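PDB 5N4B: dual function macrocyclase-peptidase POPB from Galerina marginata, which cleaves peptide bonds on the C-terminal side of proline and closes peptides into macrocycles during biosynthesis of the amanitin toxins. Local coordinates for residues F201-I206 with R230-A235; T205-K210 with G214-R219; M237-V242 with E248-Y253; L276-D281 with L287-E292. The protein carries 1 engineered substitution. One frame throughout, in Å; residues are numbered along the deposited sequence.

Interaction 1. Residues F201-I206 with R230-A235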
# COMPACT_ATOMS: atom_id res chain seq x y z
N PHE A 201 5.95 -15.23 10.80
CA PHE A 201 6.15 -14.76 9.44
C PHE A 201 5.76 -13.29 9.33
O PHE A 201 4.68 -12.87 9.77
CB PHE A 201 5.26 -15.61 8.51
CG PHE A 201 5.11 -15.08 7.09
CD1 PHE A 201 6.20 -14.88 6.30
CD2 PHE A 201 3.86 -14.85 6.55
CE1 PHE A 201 6.05 -14.39 4.99
CE2 PHE A 201 3.71 -14.41 5.25
CZ PHE A 201 4.80 -14.19 4.47
N LYS A 202 6.63 -12.50 8.69
CA LYS A 202 6.34 -11.10 8.50
C LYS A 202 7.30 -10.50 7.48
O LYS A 202 8.47 -10.88 7.43
CB LYS A 202 6.49 -10.34 9.83
CG LYS A 202 5.78 -9.00 9.96
CD LYS A 202 5.95 -8.44 11.36
CE LYS A 202 5.05 -7.27 11.56
NZ LYS A 202 5.06 -6.82 13.01
N PHE A 203 6.80 -9.55 6.68
CA PHE A 203 7.59 -8.66 5.82
C PHE A 203 8.31 -9.37 4.67
O PHE A 203 9.34 -8.88 4.20
CB PHE A 203 8.56 -7.78 6.61
CG PHE A 203 7.91 -6.83 7.59
CD1 PHE A 203 6.79 -6.11 7.23
CD2 PHE A 203 8.44 -6.64 8.85
CE1 PHE A 203 6.22 -5.22 8.15
CE2 PHE A 203 7.88 -5.73 9.75
CZ PHE A 203 6.75 -5.04 9.37
N SER A 204 7.79 -10.48 4.17
CA SER A 204 8.27 -11.01 2.90
C SER A 204 7.11 -11.68 2.17
O SER A 204 6.01 -11.79 2.69
CB SER A 204 9.44 -12.00 3.06
OG SER A 204 9.02 -13.34 3.38
N THR A 205 7.40 -12.07 0.94
CA THR A 205 6.52 -12.94 0.16
C THR A 205 6.75 -14.40 0.57
O THR A 205 7.68 -14.73 1.31
CB THR A 205 6.84 -12.74 -1.34
OG1 THR A 205 8.25 -12.83 -1.54
CG2 THR A 205 6.34 -11.37 -1.80
N ILE A 206 5.88 -15.28 0.06
CA ILE A 206 6.07 -16.73 0.13
C ILE A 206 6.58 -17.18 -1.22
O ILE A 206 5.90 -16.98 -2.24
CB ILE A 206 4.74 -17.43 0.46
CG1 ILE A 206 4.23 -17.03 1.85
CG2 ILE A 206 4.85 -18.93 0.32
CD1 ILE A 206 2.88 -17.45 2.16
N ARG A 230 7.86 -4.39 21.37
CA ARG A 230 7.15 -4.54 20.12
C ARG A 230 8.10 -4.08 19.02
O ARG A 230 8.20 -2.91 18.67
CB ARG A 230 5.88 -3.73 20.14
CG ARG A 230 4.97 -4.14 19.08
CD ARG A 230 3.71 -3.28 19.06
NE ARG A 230 2.70 -3.78 18.17
CZ ARG A 230 1.62 -3.08 17.80
NH1 ARG A 230 1.44 -1.86 18.27
NH2 ARG A 230 0.73 -3.61 16.98
N SER A 231 8.86 -5.03 18.51
CA SER A 231 9.87 -4.68 17.54
C SER A 231 10.24 -5.95 16.81
O SER A 231 10.10 -7.08 17.32
CB SER A 231 11.09 -4.00 18.15
OG SER A 231 12.04 -4.95 18.54
N ASP A 232 10.60 -5.75 15.56
CA ASP A 232 10.92 -6.83 14.67
C ASP A 232 12.39 -6.70 14.32
O ASP A 232 12.77 -5.82 13.53
CB ASP A 232 10.02 -6.75 13.43
CG ASP A 232 8.55 -6.81 13.78
OD1 ASP A 232 8.15 -7.62 14.65
OD2 ASP A 232 7.81 -6.01 13.16
N ARG A 233 13.21 -7.56 14.90
CA ARG A 233 14.65 -7.54 14.69
C ARG A 233 15.14 -8.96 14.47
O ARG A 233 14.49 -9.94 14.85
CB ARG A 233 15.40 -6.88 15.85
CG ARG A 233 15.10 -5.43 16.03
CD ARG A 233 15.74 -4.62 14.92
NE ARG A 233 15.61 -3.18 15.15
CZ ARG A 233 14.58 -2.43 14.75
NH1 ARG A 233 13.55 -2.96 14.08
NH2 ARG A 233 14.59 -1.14 15.03
N ASN A 234 16.33 -9.07 13.89
CA ASN A 234 16.97 -10.36 13.69
C ASN A 234 16.13 -11.27 12.80
O ASN A 234 16.02 -12.49 13.03
CB ASN A 234 17.33 -11.03 15.02
CG ASN A 234 18.36 -10.24 15.80
OD1 ASN A 234 19.58 -10.27 15.49
ND2 ASN A 234 17.89 -9.51 16.74
N ALA A 235 15.65 -10.70 11.70
CA ALA A 235 14.95 -11.48 10.68
C ALA A 235 15.82 -12.59 10.13
O ALA A 235 17.05 -12.49 10.03
CB ALA A 235 14.53 -10.59 9.52
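Lys202 NZ and Asp232 OD2 form a salt bridge of 2.9 Å, and this one carboxylate oxygen carries nearly all of the contact. The ammonium comes in on the syn side of OD2, 22° out of the carboxylate plane. The lysine gets that far because its chain is extended from CB to NZ, with CG anti to the backbone N (chi1 -159°); CD and CE pass OD2 on the way. From a second direction Phe203 CE2 lies 3.4 Å from Asp232 OD2, the oxygen set obliquely to the ring, with ring and carboxylate planes steeply inclined. The Phe203 ring also rests on the lysine: Lys202 CG sits 3.7 Å above its plane, over the centre.

Further out, NZ has a second hydrogen bond to the carbonyl O of Asp168 and a cation-pi contact with Tyr169, whose hydroxyl also makes a weak bond to Asp232 OD1. The positive charge therefore meets a carboxylate, a carbonyl and an aromatic ring at once. His699 of the charge relay system touches both Lys202 and Phe203, its side chain about 4 Å from that of Lys202 at the nearest atoms. This is a loop-to-loop salt bridge of the beta-propeller, set where the propeller faces the catalytic site of a closed prolyl oligopeptidase.

Interaction 2. Residues T205-K210 with G214-R219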
# COMPACT_ATOMS: atom_id res chain seq x y z
N THR A 205 7.40 -12.07 0.94
CA THR A 205 6.52 -12.94 0.16
C THR A 205 6.75 -14.40 0.57
O THR A 205 7.68 -14.73 1.31
CB THR A 205 6.84 -12.74 -1.34
OG1 THR A 205 8.25 -12.83 -1.54
CG2 THR A 205 6.34 -11.37 -1.80
N ILE A 206 5.88 -15.28 0.06
CA ILE A 206 6.07 -16.73 0.13
C ILE A 206 6.58 -17.18 -1.22
O ILE A 206 5.90 -16.98 -2.24
CB ILE A 206 4.74 -17.43 0.46
CG1 ILE A 206 4.23 -17.03 1.85
CG2 ILE A 206 4.85 -18.93 0.32
CD1 ILE A 206 2.88 -17.45 2.16
N ILE A 207 7.76 -17.84 -1.24
CA ILE A 207 8.45 -18.19 -2.49
C ILE A 207 8.69 -19.69 -2.54
O ILE A 207 9.58 -20.22 -1.88
CB ILE A 207 9.76 -17.41 -2.63
CG1 ILE A 207 9.48 -15.91 -2.67
CG2 ILE A 207 10.52 -17.84 -3.87
CD1 ILE A 207 8.78 -15.43 -3.90
N TRP A 208 7.91 -20.41 -3.33
CA TRP A 208 8.12 -21.83 -3.50
C TRP A 208 9.37 -22.11 -4.31
O TRP A 208 9.69 -21.40 -5.26
CB TRP A 208 6.95 -22.45 -4.24
CG TRP A 208 5.66 -22.58 -3.42
CD1 TRP A 208 4.65 -21.64 -3.30
CD2 TRP A 208 5.24 -23.72 -2.65
NE1 TRP A 208 3.66 -22.12 -2.47
CE2 TRP A 208 3.99 -23.38 -2.06
CE3 TRP A 208 5.79 -24.98 -2.38
CZ2 TRP A 208 3.29 -24.25 -1.27
CZ3 TRP A 208 5.08 -25.85 -1.55
CH2 TRP A 208 3.86 -25.49 -1.01
N THR A 209 10.04 -23.21 -3.95
CA THR A 209 11.00 -23.78 -4.86
C THR A 209 10.26 -24.47 -6.01
O THR A 209 9.10 -24.91 -5.88
CB THR A 209 11.95 -24.72 -4.13
OG1 THR A 209 11.21 -25.66 -3.33
CG2 THR A 209 12.91 -23.93 -3.23
N LYS A 210 10.92 -24.52 -7.17
CA LYS A 210 10.28 -24.98 -8.38
C LYS A 210 10.05 -26.49 -8.41
O LYS A 210 9.30 -26.98 -9.27
CB LYS A 210 11.02 -24.49 -9.62
CG LYS A 210 10.56 -23.18 -10.20
CD LYS A 210 10.27 -22.11 -9.18
CE LYS A 210 9.87 -20.80 -9.91
NZ LYS A 210 9.54 -19.66 -9.00
N GLY A 214 8.74 -27.13 -1.00
CA GLY A 214 8.73 -26.24 0.14
C GLY A 214 8.79 -24.81 -0.35
O GLY A 214 8.84 -24.54 -1.55
N PHE A 215 8.86 -23.90 0.61
CA PHE A 215 8.88 -22.49 0.31
C PHE A 215 9.73 -21.70 1.27
O PHE A 215 9.94 -22.07 2.42
CB PHE A 215 7.45 -21.90 0.29
CG PHE A 215 6.65 -22.16 1.53
CD1 PHE A 215 6.81 -21.36 2.65
CD2 PHE A 215 5.73 -23.19 1.57
CE1 PHE A 215 6.06 -21.60 3.82
CE2 PHE A 215 5.02 -23.43 2.74
CZ PHE A 215 5.21 -22.65 3.85
N LEU A 216 10.24 -20.62 0.75
CA LEU A 216 11.00 -19.66 1.54
C LEU A 216 10.06 -18.60 2.08
O LEU A 216 9.10 -18.19 1.41
CB LEU A 216 12.10 -18.97 0.71
CG LEU A 216 13.19 -19.96 0.27
CD1 LEU A 216 13.00 -20.36 -1.15
CD2 LEU A 216 14.51 -19.45 0.52
N TYR A 217 10.37 -18.12 3.27
CA TYR A 217 9.60 -17.12 4.01
C TYR A 217 10.50 -16.47 5.04
O TYR A 217 11.42 -17.09 5.57
CB TYR A 217 8.39 -17.78 4.68
CG TYR A 217 8.77 -18.67 5.84
CD1 TYR A 217 9.29 -19.95 5.65
CD2 TYR A 217 8.71 -18.18 7.11
CE1 TYR A 217 9.69 -20.72 6.71
CE2 TYR A 217 9.13 -18.94 8.19
CZ TYR A 217 9.64 -20.19 7.99
OH TYR A 217 10.08 -20.95 9.08
N GLN A 218 10.22 -15.20 5.34
CA GLN A 218 10.96 -14.47 6.36
C GLN A 218 10.25 -14.61 7.70
O GLN A 218 9.03 -14.42 7.81
CB GLN A 218 11.09 -13.00 6.01
CG GLN A 218 11.84 -12.23 7.10
CD GLN A 218 12.20 -10.87 6.61
OE1 GLN A 218 13.36 -10.60 6.34
NE2 GLN A 218 11.21 -10.00 6.42
N ARG A 219 11.01 -14.93 8.72
CA ARG A 219 10.44 -14.95 10.05
C ARG A 219 11.34 -14.27 11.07
O ARG A 219 12.50 -13.93 10.81
CB ARG A 219 10.10 -16.33 10.52
CG ARG A 219 11.35 -17.17 10.54
CD ARG A 219 11.25 -18.27 11.52
NE ARG A 219 11.13 -17.83 12.91
CZ ARG A 219 11.07 -18.68 13.91
NH1 ARG A 219 11.11 -19.99 13.68
NH2 ARG A 219 10.97 -18.19 15.13
O HOH W 1 10.44 -15.48 0.85
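Backbone bonds tie Ile207 to Leu216 in both directions. Ile207 N reaches Leu216 O at 3.0 Å, and Leu216 N returns to Ile207 O at 2.7 Å, a short and nearly straight bond. Thr209 N adds a third, to Gly214 O, near the turn. Between them Trp208 and Phe215 make a non-hydrogen-bonded pair, where the strands draw in to 3.9 Å between CA atoms. CA-H...O contacts fill the gaps, among them Phe215 CA to Ile207 O. Where the strands part at the other end, a water donates to Thr205 O and more weakly to Leu216 O.

The aromatic contact belongs to Trp208 and Phe215. Phe215 turns its edge to the indole face in a T-shaped pair, planes at 68° and centroids of the phenyl and the six-membered ring 5.2 Å apart; CD2 is the atom over the indole. The ring gets there through chi1 of 53°, which puts CG between the backbone N and the carbonyl carbon of Phe215. Its CB meanwhile lies over the five-membered ring in a CH-pi contact. Trp208 NE1 is bonded elsewhere, to the carbonyl of Lys150.

Apolar packing completes the contact. Ile206 CG2 lies 3.9 Å from Phe215 CD1, the two side chains running alongside one another. On the side of the sheet away from Trp208 and Phe215, Ile207 and Leu216 meet through their CB atoms; Thr209 CG2 nears Leu216 CD1. Together these make an antiparallel beta hairpin, the first two strands of a four-stranded propeller blade.

Interaction 3. Residues M237-V242 with E248-Y253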
# COMPACT_ATOMS: atom_id res chain seq x y z
N MET A 237 15.70 -15.40 6.80
CA MET A 237 15.09 -16.03 5.64
C MET A 237 15.20 -17.54 5.82
O MET A 237 16.30 -18.08 5.99
CB MET A 237 15.75 -15.57 4.34
CG MET A 237 15.15 -16.17 3.10
SD MET A 237 13.41 -15.87 2.82
CE MET A 237 13.43 -14.10 2.68
N CYS A 238 14.08 -18.22 5.78
CA CYS A 238 13.98 -19.62 6.11
C CYS A 238 13.31 -20.39 5.00
O CYS A 238 12.66 -19.80 4.11
CB CYS A 238 13.17 -19.82 7.39
SG CYS A 238 13.97 -19.16 8.86
N TYR A 239 13.47 -21.71 5.06
CA TYR A 239 12.85 -22.64 4.13
C TYR A 239 12.06 -23.68 4.89
O TYR A 239 12.59 -24.30 5.82
CB TYR A 239 13.91 -23.30 3.25
CG TYR A 239 13.39 -24.35 2.34
CD1 TYR A 239 12.74 -24.07 1.14
CD2 TYR A 239 13.57 -25.68 2.72
CE1 TYR A 239 12.29 -25.16 0.34
CE2 TYR A 239 13.11 -26.70 1.97
CZ TYR A 239 12.50 -26.45 0.81
OH TYR A 239 12.09 -27.61 0.14
N HIS A 240 10.79 -23.84 4.53
CA HIS A 240 9.89 -24.82 5.10
C HIS A 240 9.59 -25.92 4.09
O HIS A 240 9.12 -25.63 2.98
CB HIS A 240 8.57 -24.17 5.51
CG HIS A 240 7.60 -25.16 6.04
ND1 HIS A 240 7.83 -25.82 7.22
CD2 HIS A 240 6.49 -25.71 5.51
CE1 HIS A 240 6.85 -26.69 7.44
NE2 HIS A 240 6.02 -26.64 6.42
N LYS A 241 9.86 -27.18 4.46
CA LYS A 241 9.52 -28.33 3.65
C LYS A 241 8.08 -28.75 3.95
O LYS A 241 7.70 -28.92 5.12
CB LYS A 241 10.50 -29.45 3.96
CG LYS A 241 10.18 -30.73 3.23
CD LYS A 241 11.23 -31.80 3.54
CE LYS A 241 10.91 -33.05 2.76
NZ LYS A 241 11.67 -34.22 3.32
N VAL A 242 7.27 -28.91 2.91
CA VAL A 242 5.88 -29.34 3.11
C VAL A 242 5.85 -30.67 3.81
O VAL A 242 6.59 -31.60 3.46
CB VAL A 242 5.15 -29.41 1.77
CG1 VAL A 242 3.76 -29.96 1.94
CG2 VAL A 242 5.05 -28.05 1.15
N GLU A 248 11.92 -28.28 11.81
CA GLU A 248 12.80 -28.75 10.75
C GLU A 248 13.19 -27.68 9.72
O GLU A 248 14.07 -27.93 8.89
CB GLU A 248 12.15 -29.92 10.00
CG GLU A 248 11.92 -31.19 10.87
CD GLU A 248 11.55 -32.40 10.03
OE1 GLU A 248 12.24 -32.66 9.01
OE2 GLU A 248 10.58 -33.11 10.38
N ASP A 249 12.63 -26.48 9.81
CA ASP A 249 12.91 -25.46 8.80
C ASP A 249 14.39 -25.06 8.81
O ASP A 249 15.04 -24.99 9.86
CB ASP A 249 12.03 -24.23 9.06
CG ASP A 249 10.58 -24.45 8.68
OD1 ASP A 249 10.12 -25.59 8.48
OD2 ASP A 249 9.84 -23.43 8.62
N ILE A 250 14.90 -24.76 7.63
CA ILE A 250 16.29 -24.39 7.40
C ILE A 250 16.41 -22.88 7.43
O ILE A 250 15.58 -22.18 6.82
CB ILE A 250 16.74 -24.94 6.03
CG1 ILE A 250 16.76 -26.47 6.07
CG2 ILE A 250 18.10 -24.39 5.64
CD1 ILE A 250 16.89 -27.12 4.71
N ILE A 251 17.42 -22.34 8.10
CA ILE A 251 17.75 -20.92 8.03
C ILE A 251 18.65 -20.74 6.81
O ILE A 251 19.82 -21.17 6.82
CB ILE A 251 18.43 -20.39 9.30
CG1 ILE A 251 17.46 -20.45 10.48
CG2 ILE A 251 18.84 -18.94 9.08
CD1 ILE A 251 18.10 -20.01 11.82
N VAL A 252 18.11 -20.13 5.76
CA VAL A 252 18.81 -19.86 4.50
C VAL A 252 19.74 -18.66 4.65
O VAL A 252 20.86 -18.64 4.11
CB VAL A 252 17.72 -19.62 3.43
CG1 VAL A 252 18.27 -19.06 2.20
CG2 VAL A 252 16.99 -20.92 3.15
N TYR A 253 19.33 -17.64 5.39
CA TYR A 253 20.19 -16.51 5.65
C TYR A 253 19.73 -15.75 6.89
O TYR A 253 18.54 -15.56 7.11
CB TYR A 253 20.29 -15.50 4.48
CG TYR A 253 21.46 -14.57 4.70
CD1 TYR A 253 22.76 -15.05 4.61
CD2 TYR A 253 21.29 -13.24 4.99
CE1 TYR A 253 23.85 -14.23 4.87
CE2 TYR A 253 22.36 -12.37 5.21
CZ TYR A 253 23.64 -12.89 5.16
OH TYR A 253 24.76 -12.11 5.41
O HOH W 2 10.83 -27.80 7.18
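Met237 O is gripped by two amides, Val252 N at 2.7 Å and Tyr253 N at 3.1 Å. Two residues of one strand thus stand opposite the single Met237, a classic beta bulge, and the helix-like backbone of Val252 (psi -39°) inserts the extra residue. Met237 N answers with a bond to Tyr253 O. Beyond the bulge regular antiparallel pairing resumes: Tyr239 and Ile250 exchange two backbone bonds, and Cys238 pairs with Ile251 without any.

At the far end His240 ND1 donates to Asp249 OD1 over 2.6 Å. The carboxylate oxygen stands at the ring edge, close to the imidazole plane, and is met on its syn side, although ring and carboxylate planes are turned 59° apart. A water between Lys241 N and Asp249 OD1 gives that oxygen a second donor. Asp249 OD2 accepts from Tyr217 OH, and His240 NE2 bonds Asp196; with an acid at each nitrogen the imidazole may well lean toward its charged form.

Apolar side chains line both faces. On one, Tyr239 and Ile250 run side by side, CD2 to CD1 at 4.1 Å, and Val252 CG2 tucks against Tyr239 CB at 3.9 Å, while Met237 CG approaches Val252 CB. Cys238 SG and Ile251 CG1 touch on the other. The His240–Asp249 pair lies away from the charge relay residues and joins the two strand ends beside the turn. It closes a bulged beta hairpin, the third and fourth strands of a four-stranded antiparallel propeller blade.

Interaction 4. Residues L276-D281 with L287-E292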
# COMPACT_ATOMS: atom_id res chain seq x y z
N LEU A 276 18.75 -14.07 -3.22
CA LEU A 276 18.54 -13.42 -1.93
C LEU A 276 18.69 -11.93 -2.08
O LEU A 276 19.71 -11.45 -2.59
CB LEU A 276 19.56 -13.91 -0.92
CG LEU A 276 19.49 -13.29 0.50
CD1 LEU A 276 18.32 -13.80 1.28
CD2 LEU A 276 20.80 -13.55 1.26
N TYR A 277 17.68 -11.21 -1.64
CA TYR A 277 17.70 -9.77 -1.57
C TYR A 277 17.86 -9.36 -0.11
O TYR A 277 17.33 -10.01 0.80
CB TYR A 277 16.39 -9.17 -2.05
CG TYR A 277 15.91 -9.61 -3.43
CD1 TYR A 277 16.59 -9.30 -4.57
CD2 TYR A 277 14.73 -10.29 -3.56
CE1 TYR A 277 16.14 -9.71 -5.79
CE2 TYR A 277 14.27 -10.69 -4.80
CZ TYR A 277 14.97 -10.38 -5.91
OH TYR A 277 14.47 -10.74 -7.17
N GLN A 278 18.62 -8.30 0.13
CA GLN A 278 18.76 -7.70 1.45
C GLN A 278 18.47 -6.21 1.41
O GLN A 278 18.91 -5.51 0.49
CB GLN A 278 20.15 -7.89 2.05
CG GLN A 278 20.64 -9.35 1.94
CD GLN A 278 21.93 -9.62 2.65
OE1 GLN A 278 22.20 -9.09 3.74
NE2 GLN A 278 22.76 -10.43 2.02
N PHE A 279 17.75 -5.75 2.42
CA PHE A 279 17.30 -4.36 2.54
C PHE A 279 17.71 -3.84 3.90
O PHE A 279 17.46 -4.49 4.92
CB PHE A 279 15.78 -4.24 2.39
CG PHE A 279 15.22 -4.94 1.18
CD1 PHE A 279 14.84 -6.28 1.28
CD2 PHE A 279 15.09 -4.30 -0.03
CE1 PHE A 279 14.32 -6.96 0.16
CE2 PHE A 279 14.59 -5.00 -1.16
CZ PHE A 279 14.22 -6.30 -1.05
N LYS A 280 18.26 -2.65 3.94
CA LYS A 280 18.67 -2.04 5.22
C LYS A 280 17.74 -0.93 5.71
O LYS A 280 17.86 -0.53 6.88
CB LYS A 280 20.11 -1.51 5.13
CG LYS A 280 20.32 -0.37 4.18
CD LYS A 280 21.70 0.21 4.35
CE LYS A 280 21.89 1.42 3.44
NZ LYS A 280 23.27 1.99 3.60
N ASP A 281 16.84 -0.45 4.88
CA ASP A 281 15.96 0.69 5.14
C ASP A 281 14.89 0.70 4.05
O ASP A 281 14.72 -0.31 3.34
CB ASP A 281 16.79 2.00 5.15
CG ASP A 281 17.51 2.29 3.84
OD1 ASP A 281 17.08 1.86 2.77
OD2 ASP A 281 18.55 3.00 3.83
N LEU A 287 20.82 -5.41 -1.77
CA LEU A 287 21.81 -6.38 -2.18
C LEU A 287 21.13 -7.51 -2.95
O LEU A 287 19.92 -7.74 -2.87
CB LEU A 287 22.56 -6.98 -0.97
CG LEU A 287 23.13 -5.95 0.00
CD1 LEU A 287 23.94 -6.65 1.08
CD2 LEU A 287 23.94 -4.90 -0.66
N LEU A 288 21.92 -8.23 -3.72
CA LEU A 288 21.43 -9.35 -4.51
C LEU A 288 22.53 -10.40 -4.57
O LEU A 288 23.60 -10.17 -5.14
CB LEU A 288 21.05 -8.90 -5.93
CG LEU A 288 20.79 -10.03 -6.95
CD1 LEU A 288 19.59 -10.76 -6.55
CD2 LEU A 288 20.70 -9.47 -8.36
N TRP A 289 22.26 -11.54 -3.93
CA TRP A 289 23.17 -12.67 -3.94
C TRP A 289 22.49 -13.83 -4.65
O TRP A 289 21.24 -13.94 -4.67
CB TRP A 289 23.61 -13.10 -2.53
CG TRP A 289 24.39 -12.08 -1.73
CD1 TRP A 289 24.83 -10.86 -2.13
CD2 TRP A 289 24.79 -12.24 -0.38
NE1 TRP A 289 25.49 -10.24 -1.08
CE2 TRP A 289 25.49 -11.08 -0.01
CE3 TRP A 289 24.62 -13.26 0.56
CZ2 TRP A 289 26.03 -10.91 1.26
CZ3 TRP A 289 25.14 -13.09 1.84
CH2 TRP A 289 25.87 -11.93 2.15
N VAL A 290 23.29 -14.70 -5.27
CA VAL A 290 22.79 -15.77 -6.11
C VAL A 290 23.41 -17.08 -5.69
O VAL A 290 24.63 -17.19 -5.65
CB VAL A 290 23.11 -15.51 -7.59
CG1 VAL A 290 22.55 -16.65 -8.47
CG2 VAL A 290 22.57 -14.16 -8.05
N ALA A 291 22.59 -18.08 -5.46
CA ALA A 291 23.04 -19.44 -5.17
C ALA A 291 22.60 -20.37 -6.29
O ALA A 291 21.49 -20.25 -6.83
CB ALA A 291 22.47 -19.99 -3.87
N GLU A 292 23.43 -21.34 -6.60
CA GLU A 292 23.06 -22.42 -7.50
C GLU A 292 22.43 -23.55 -6.70
O GLU A 292 22.98 -23.99 -5.67
CB GLU A 292 24.31 -22.91 -8.22
CG GLU A 292 24.89 -21.91 -9.19
CD GLU A 292 26.02 -22.48 -10.01
OE1 GLU A 292 26.68 -23.41 -9.50
OE2 GLU A 292 26.23 -22.02 -11.14
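Gln278 meets strand 287-292 at CB and again from CD outward. Its CB starts 4.0 Å from Leu287 CB, and CD and OE1 then run along Leu287 CD1. With CG anti to the carbonyl carbon (chi1 -48°) and the chain extended beyond it, NE2 ends over one face of Trp289, 3.2 Å above the plane and toward the rim. Amide and indole stand nearly perpendicular, 80° apart, and the nearest ring atom to NE2 is Trp289 CZ2 at 3.4 Å. Leu276 joins the same side of the sheet, its CD2 against Trp289 CE3. On the other side Tyr277 CE1 meets Leu288 CD1 at 3.7 Å.

Beneath the side chains, Leu276 and Trp289 trade two straight backbone bonds of 2.9 Å, from Leu276 N to Trp289 O and from Trp289 N to Leu276 O. The Gln278–Leu287 pair has one sound bond, Leu287 N to Gln278 O, and a weak return.

These are the two central strands of a four-stranded propeller blade: 262-267 flanks 273-279, and 305-308 flanks 287-292. Tyr277 OH reaches Asp266 and Ile317, while Tyr253 sets its ring edge-to-face with Trp289.

All four contacts lie in the propeller, three within its sheets and one between loops. Interactions 2 and 3 are successive hairpins of one four-stranded blade, joined where strand 214-219 pairs with 236-241, for instance Phe215 O with His240 N. Interaction 4 belongs to the next sheet along the chain and touches interaction 3 through Tyr253. All three hairpins share a backbone ladder; the buried interaction 2 adds a T-shaped aromatic pair, the buried interaction 4 an amide over an indole, and the partly buried interaction 3 a bulge and a histidine-carboxylate bond. Interaction 1 is the small one, a charged meeting of loops beside the active site; Gln218 binds its Lys202 and Ser204, linking it to interaction 2.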